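Local structure of CG5036 (Drosophila melanogaster, 4IGU) at residues E68-K73 and P107-F112; E17-W22 and Q135-L140. The protein acts, through its RGS domain, as a GTPase-activating protein for G-protein alpha subunits and probably also slows their release of GDP. All coordinates share one frame; numbering follows the deposited sequence.

Interaction 1: residues E68-K73 and P107-F112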
loop_
_atom_site.group_PDB
_atom_site.type_symbol
_atom_site.label_atom_id
_atom_site.label_comp_id
_atom_site.label_asym_id
_atom_site.label_seq_id
_atom_site.Cartn_x
_atom_site.Cartn_y
_atom_site.Cartn_z
ATOM N N GLU A 68 14.335 3.698 -19.698
ATOM C CA GLU A 68 14.325 5.165 -19.513
ATOM C C GLU A 68 13.187 5.636 -18.610
ATOM O O GLU A 68 13.369 6.528 -17.770
ATOM C CB GLU A 68 14.204 5.879 -20.855
ATOM C CG GLU A 68 15.365 5.645 -21.794
ATOM C CD GLU A 68 15.131 4.488 -22.759
ATOM O OE1 GLU A 68 14.328 3.568 -22.449
ATOM O OE2 GLU A 68 15.750 4.516 -23.842
ATOM N N LEU A 69 12.014 5.032 -18.785
ATOM C CA LEU A 69 10.830 5.407 -18.008
ATOM C C LEU A 69 10.853 4.711 -16.649
ATOM O O LEU A 69 10.354 5.245 -15.657
ATOM C CB LEU A 69 9.556 5.031 -18.778
ATOM C CG LEU A 69 9.416 5.761 -20.110
ATOM C CD1 LEU A 69 8.048 5.539 -20.702
ATOM C CD2 LEU A 69 9.694 7.269 -19.911
ATOM N N VAL A 70 11.424 3.512 -16.598
ATOM C CA VAL A 70 11.667 2.890 -15.304
ATOM C C VAL A 70 12.451 3.865 -14.432
ATOM O O VAL A 70 12.087 4.119 -13.278
ATOM C CB VAL A 70 12.457 1.577 -15.424
ATOM C CG1 VAL A 70 12.757 1.041 -14.037
ATOM C CG2 VAL A 70 11.667 0.529 -16.225
ATOM N N GLU A 71 13.503 4.448 -14.996
ATOM C CA GLU A 71 14.351 5.359 -14.226
ATOM C C GLU A 71 13.593 6.626 -13.835
ATOM O O GLU A 71 13.666 7.070 -12.690
ATOM C CB GLU A 71 15.608 5.730 -15.009
ATOM C CG GLU A 71 16.364 6.869 -14.358
ATOM C CD GLU A 71 17.802 6.967 -14.811
ATOM O OE1 GLU A 71 18.024 7.077 -16.032
ATOM O OE2 GLU A 71 18.705 6.956 -13.939
ATOM N N GLU A 72 12.857 7.191 -14.789
ATOM C CA GLU A 72 12.095 8.426 -14.563
ATOM C C GLU A 72 11.065 8.246 -13.439
ATOM O O GLU A 72 10.915 9.107 -12.561
ATOM C CB GLU A 72 11.370 8.806 -15.862
ATOM C CG GLU A 72 10.750 10.191 -15.888
ATOM C CD GLU A 72 11.775 11.292 -16.131
ATOM O OE1 GLU A 72 12.812 11.038 -16.784
ATOM O OE2 GLU A 72 11.533 12.415 -15.662
ATOM N N LYS A 73 10.340 7.131 -13.481
ATOM C CA LYS A 73 9.321 6.849 -12.470
ATOM C C LYS A 73 9.953 6.466 -11.134
ATOM O O LYS A 73 9.435 6.820 -10.070
ATOM C CB LYS A 73 8.379 5.736 -12.944
ATOM C CG LYS A 73 7.479 6.147 -14.107
ATOM C CD LYS A 73 6.832 4.929 -14.808
ATOM C CE LYS A 73 5.872 5.414 -15.924
ATOM N NZ LYS A 73 5.176 4.295 -16.654
ATOM N N PRO A 107 18.147 2.041 -12.377
ATOM C CA PRO A 107 16.885 1.487 -11.878
ATOM C C PRO A 107 16.326 0.371 -12.756
ATOM O O PRO A 107 16.429 0.408 -13.993
ATOM C CB PRO A 107 15.949 2.707 -11.874
ATOM C CG PRO A 107 16.880 3.869 -11.718
ATOM C CD PRO A 107 18.088 3.507 -12.526
ATOM N N THR A 108 15.764 -0.633 -12.094
ATOM C CA THR A 108 14.979 -1.665 -12.753
ATOM C C THR A 108 13.593 -1.727 -12.082
ATOM O O THR A 108 13.342 -1.050 -11.080
ATOM C CB THR A 108 15.645 -3.053 -12.648
ATOM O OG1 THR A 108 15.558 -3.527 -11.298
ATOM C CG2 THR A 108 17.113 -3.017 -13.090
ATOM N N THR A 109 12.695 -2.548 -12.621
ATOM C CA THR A 109 11.366 -2.706 -12.039
ATOM C C THR A 109 11.404 -3.368 -10.668
ATOM O O THR A 109 10.395 -3.403 -9.962
ATOM C CB THR A 109 10.455 -3.555 -12.940
ATOM O OG1 THR A 109 11.145 -4.760 -13.322
ATOM C CG2 THR A 109 10.057 -2.766 -14.180
ATOM N N HIS A 110 12.560 -3.907 -10.296
ATOM C CA HIS A 110 12.701 -4.562 -9.003
ATOM C C HIS A 110 13.569 -3.773 -8.037
ATOM O O HIS A 110 13.926 -4.289 -6.968
ATOM C CB HIS A 110 13.264 -5.981 -9.185
ATOM C CG HIS A 110 12.325 -6.911 -9.884
ATOM N ND1 HIS A 110 11.338 -7.609 -9.221
ATOM C CD2 HIS A 110 12.221 -7.259 -11.190
ATOM C CE1 HIS A 110 10.667 -8.350 -10.087
ATOM N NE2 HIS A 110 11.179 -8.152 -11.288
ATOM N N THR A 111 13.893 -2.532 -8.398
ATOM C CA THR A 111 14.698 -1.652 -7.538
ATOM C C THR A 111 14.184 -1.568 -6.098
ATOM O O THR A 111 14.968 -1.623 -5.135
ATOM C CB THR A 111 14.805 -0.237 -8.167
ATOM O OG1 THR A 111 15.724 -0.300 -9.268
ATOM C CG2 THR A 111 15.303 0.794 -7.167
ATOM N N PHE A 112 12.866 -1.464 -5.937
ATOM C CA PHE A 112 12.301 -1.283 -4.593
ATOM C C PHE A 112 11.782 -2.552 -3.921
ATOM O O PHE A 112 11.143 -2.465 -2.862
ATOM C CB PHE A 112 11.164 -0.258 -4.641
ATOM C CG PHE A 112 11.573 1.068 -5.217
ATOM C CD1 PHE A 112 12.229 1.998 -4.431
ATOM C CD2 PHE A 112 11.322 1.375 -6.546
ATOM C CE1 PHE A 112 12.616 3.229 -4.956
ATOM C CE2 PHE A 112 11.711 2.607 -7.081
ATOM C CZ PHE A 112 12.356 3.523 -6.288
#
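V70 is the first residue of helix 67-81 within E68-K73 to meet the loop at P107-F112, and it does so with both methyls. CG1, anti to the backbone N (chi1 176°), rests on main chain: V70 CG1 lies 3.5 Å from T108 C and 3.7 Å from P107 O. CG2, on the N side, reaches the T109 methyl, with V70 CG2 and T109 CG2 4.2 Å apart where the two side chains cross at about a right angle. At the next residue, E71 swings CG anti to its backbone N and runs out extended, crossing the proline ring obliquely. Its CB and CG lie along P107 CG and CD, and the carboxylate ends with E71 OE2 3.8 Å from P107 CD, a van der Waals contact of the carboxylate oxygen with a ring CH2. The loop links helices 94-103 and 113-132 of the all-helical RGS fold and is braced internally. A type I turn spans T108 to T111; T108 N donates to T111 OG1 at 2.8 Å, and T108 OG1 accepts from H110 N in an ST turn. These bonds hold the loop in shape from within, and no hydrogen bond crosses to the helix. P107 also touches A74 further along that helix. K73 turns its amine elsewhere, into a salt bridge with E64, while the side chain of T109 lies about 3 Å from a bound sodium ion.

Interaction 2: residues E17-W22 and Q135-L140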
loop_
_atom_site.group_PDB
_atom_site.type_symbol
_atom_site.label_atom_id
_atom_site.label_comp_id
_atom_site.label_asym_id
_atom_site.label_seq_id
_atom_site.Cartn_x
_atom_site.Cartn_y
_atom_site.Cartn_z
ATOM N N GLU A 17 -20.673 -9.036 0.681
ATOM C CA GLU A 17 -19.820 -10.208 0.489
ATOM C C GLU A 17 -18.359 -9.798 0.263
ATOM O O GLU A 17 -17.437 -10.381 0.841
ATOM C CB GLU A 17 -20.329 -11.029 -0.699
ATOM C CG GLU A 17 -19.602 -12.355 -0.920
ATOM C CD GLU A 17 -20.345 -13.267 -1.884
ATOM O OE1 GLU A 17 -21.551 -13.029 -2.115
ATOM O OE2 GLU A 17 -19.729 -14.218 -2.410
ATOM N N GLU A 18 -18.165 -8.798 -0.593
ATOM C CA GLU A 18 -16.838 -8.262 -0.882
ATOM C C GLU A 18 -16.205 -7.713 0.396
ATOM O O GLU A 18 -15.050 -8.010 0.713
ATOM C CB GLU A 18 -16.953 -7.156 -1.931
ATOM C CG GLU A 18 -15.661 -6.410 -2.206
ATOM C CD GLU A 18 -14.735 -7.159 -3.154
ATOM O OE1 GLU A 18 -13.511 -7.180 -2.907
ATOM O OE2 GLU A 18 -15.233 -7.708 -4.155
ATOM N N ILE A 19 -16.977 -6.921 1.136
ATOM C CA ILE A 19 -16.518 -6.341 2.396
ATOM C C ILE A 19 -16.041 -7.386 3.405
ATOM O O ILE A 19 -14.930 -7.284 3.949
ATOM C CB ILE A 19 -17.627 -5.483 3.036
ATOM C CG1 ILE A 19 -17.959 -4.297 2.123
ATOM C CG2 ILE A 19 -17.210 -5.033 4.444
ATOM C CD1 ILE A 19 -19.177 -3.469 2.559
ATOM N N ARG A 20 -16.871 -8.391 3.660
ATOM C CA ARG A 20 -16.523 -9.415 4.635
ATOM C C ARG A 20 -15.313 -10.231 4.189
ATOM O O ARG A 20 -14.582 -10.768 5.022
ATOM C CB ARG A 20 -17.720 -10.328 4.898
ATOM C CG ARG A 20 -18.826 -9.634 5.661
ATOM C CD ARG A 20 -20.090 -10.463 5.731
ATOM N NE ARG A 20 -21.045 -9.830 6.633
ATOM C CZ ARG A 20 -22.305 -10.214 6.789
ATOM N NH1 ARG A 20 -22.783 -11.233 6.089
ATOM N NH2 ARG A 20 -23.088 -9.567 7.642
ATOM N N SER A 21 -15.093 -10.312 2.878
ATOM C CA SER A 21 -13.937 -11.048 2.364
ATOM C C SER A 21 -12.619 -10.398 2.804
ATOM O O SER A 21 -11.605 -11.089 2.998
ATOM C CB SER A 21 -13.997 -11.171 0.839
ATOM O OG SER A 21 -13.702 -9.937 0.198
ATOM N N TRP A 22 -12.644 -9.076 2.983
ATOM C CA TRP A 22 -11.459 -8.309 3.382
ATOM C C TRP A 22 -10.997 -8.754 4.761
ATOM O O TRP A 22 -9.820 -8.609 5.118
ATOM C CB TRP A 22 -11.759 -6.798 3.396
ATOM C CG TRP A 22 -12.293 -6.266 2.098
ATOM C CD1 TRP A 22 -12.227 -6.872 0.877
ATOM C CD2 TRP A 22 -12.984 -5.025 1.893
ATOM N NE1 TRP A 22 -12.826 -6.084 -0.073
ATOM C CE2 TRP A 22 -13.301 -4.943 0.524
ATOM C CE3 TRP A 22 -13.360 -3.971 2.736
ATOM C CZ2 TRP A 22 -13.985 -3.852 -0.027
ATOM C CZ3 TRP A 22 -14.035 -2.887 2.189
ATOM C CH2 TRP A 22 -14.338 -2.837 0.820
ATOM N N GLN A 135 -14.262 0.942 13.756
ATOM C CA GLN A 135 -15.713 1.108 13.687
ATOM C C GLN A 135 -16.173 1.182 12.246
ATOM O O GLN A 135 -17.259 0.706 11.912
ATOM C CB GLN A 135 -16.184 2.347 14.461
ATOM C CG GLN A 135 -16.633 2.052 15.888
ATOM C CD GLN A 135 -17.694 0.954 15.967
ATOM O OE1 GLN A 135 -18.492 0.766 15.041
ATOM N NE2 GLN A 135 -17.698 0.219 17.078
ATOM N N LYS A 136 -15.333 1.769 11.398
ATOM C CA LYS A 136 -15.621 1.895 9.972
ATOM C C LYS A 136 -15.844 0.529 9.326
ATOM O O LYS A 136 -16.838 0.320 8.624
ATOM C CB LYS A 136 -14.471 2.621 9.270
ATOM C CG LYS A 136 -14.899 3.655 8.235
ATOM C CD LYS A 136 -15.586 3.012 7.046
ATOM C CE LYS A 136 -16.338 4.049 6.222
ATOM N NZ LYS A 136 -16.713 3.507 4.891
ATOM N N PHE A 137 -14.924 -0.403 9.570
ATOM C CA PHE A 137 -15.043 -1.731 8.980
ATOM C C PHE A 137 -16.206 -2.501 9.597
ATOM O O PHE A 137 -16.950 -3.196 8.894
ATOM C CB PHE A 137 -13.745 -2.541 9.113
ATOM C CG PHE A 137 -13.853 -3.924 8.531
ATOM C CD1 PHE A 137 -13.912 -4.103 7.156
ATOM C CD2 PHE A 137 -13.947 -5.040 9.358
ATOM C CE1 PHE A 137 -14.047 -5.380 6.611
ATOM C CE2 PHE A 137 -14.085 -6.313 8.824
ATOM C CZ PHE A 137 -14.133 -6.480 7.449
ATOM N N LYS A 138 -16.347 -2.377 10.914
ATOM C CA LYS A 138 -17.410 -3.048 11.645
ATOM C C LYS A 138 -18.782 -2.578 11.188
ATOM O O LYS A 138 -19.713 -3.374 11.125
ATOM C CB LYS A 138 -17.247 -2.844 13.154
ATOM C CG LYS A 138 -16.394 -3.919 13.818
ATOM C CD LYS A 138 -15.971 -3.507 15.225
ATOM C CE LYS A 138 -14.915 -4.457 15.773
ATOM N NZ LYS A 138 -14.358 -3.951 17.062
ATOM N N THR A 139 -18.899 -1.293 10.861
ATOM C CA THR A 139 -20.156 -0.754 10.350
ATOM C C THR A 139 -20.388 -1.142 8.884
ATOM O O THR A 139 -21.498 -1.531 8.508
ATOM C CB THR A 139 -20.277 0.784 10.552
ATOM O OG1 THR A 139 -19.122 1.440 10.018
ATOM C CG2 THR A 139 -20.404 1.132 12.033
ATOM N N LEU A 140 -19.339 -1.054 8.063
ATOM C CA LEU A 140 -19.414 -1.487 6.662
ATOM C C LEU A 140 -19.821 -2.945 6.543
ATOM O O LEU A 140 -20.397 -3.357 5.534
ATOM C CB LEU A 140 -18.069 -1.298 5.948
ATOM C CG LEU A 140 -17.727 0.033 5.278
ATOM C CD1 LEU A 140 -16.370 -0.048 4.607
ATOM C CD2 LEU A 140 -18.785 0.406 4.261
#
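Two short helical segments, E17-W22 near the N terminus and Q135-L140 near the C terminus, come closest at I19 and L140, whose CA atoms are 7.1 Å apart. I19 carries much of the contact. Its CG2, anti to the backbone N, is set between two residues of the other helix, with I19 CG2 3.8 Å from F137 CE1 and 4.1 Å from L140 CB. The other branch continues nearly straight (chi2 172°), so that I19 CD1 meets the carbonyl L140 O at 3.2 Å. F137, with CG anti to its own N, sends its ring past I19 in the opposite direction and presents an edge: I19 O lies in the ring plane, 3.4 Å from F137 CE1, an approach of carbonyl oxygen to the ring's C-H rim. The pair belongs to the lobe of the RGS helical bundle in which the chain's terminal helices come together, and helix 33-45 packs against both, its V38 touching W22 and L140. W22 crosses F137 obliquely, W22 CE3 standing 4.2 Å from F137 CE1, and its six-membered ring meets L140 CD1 at the edge. The indole is held from its far end. W22 NE1 donates to E18 OE1 at 3.1 Å, nearly straight (163°) and close to the ring plane, using the carboxylate's anti lone pair; S32 OG bonds the same oxygen, so E18, itself held by S32, fixes the indole from behind the contact. One indole face is backed by I19 CA, and F131 meets the F137 ring with the planes at about 50°. R20 reaches past the contact to hydrogen-bond S141 O.

From the N terminus, the chain lays down E17-W22 first, and Q135-L140 comes back to it near the other end, so interaction 2 closes a loop of 112 intervening residues that spans most of the domain. Interaction 1 is nested within that loop: from E68-K73 the chain finishes helix 67-81, passes through helix 94-103, and comes back at P107-F112 after 33 residues, just before helix 113-132. The contacts do not cross or touch. The centres of interactions 1 and 2 are about 36 Å apart, on opposite sides of the chain's centre, and the nearest atoms of interactions 1 and 2 are about 23 Å apart. Interaction 2 joins the two terminal helices, interaction 1 a helix and an interhelical loop; helix 113-132 runs from the inner contact toward the outer one.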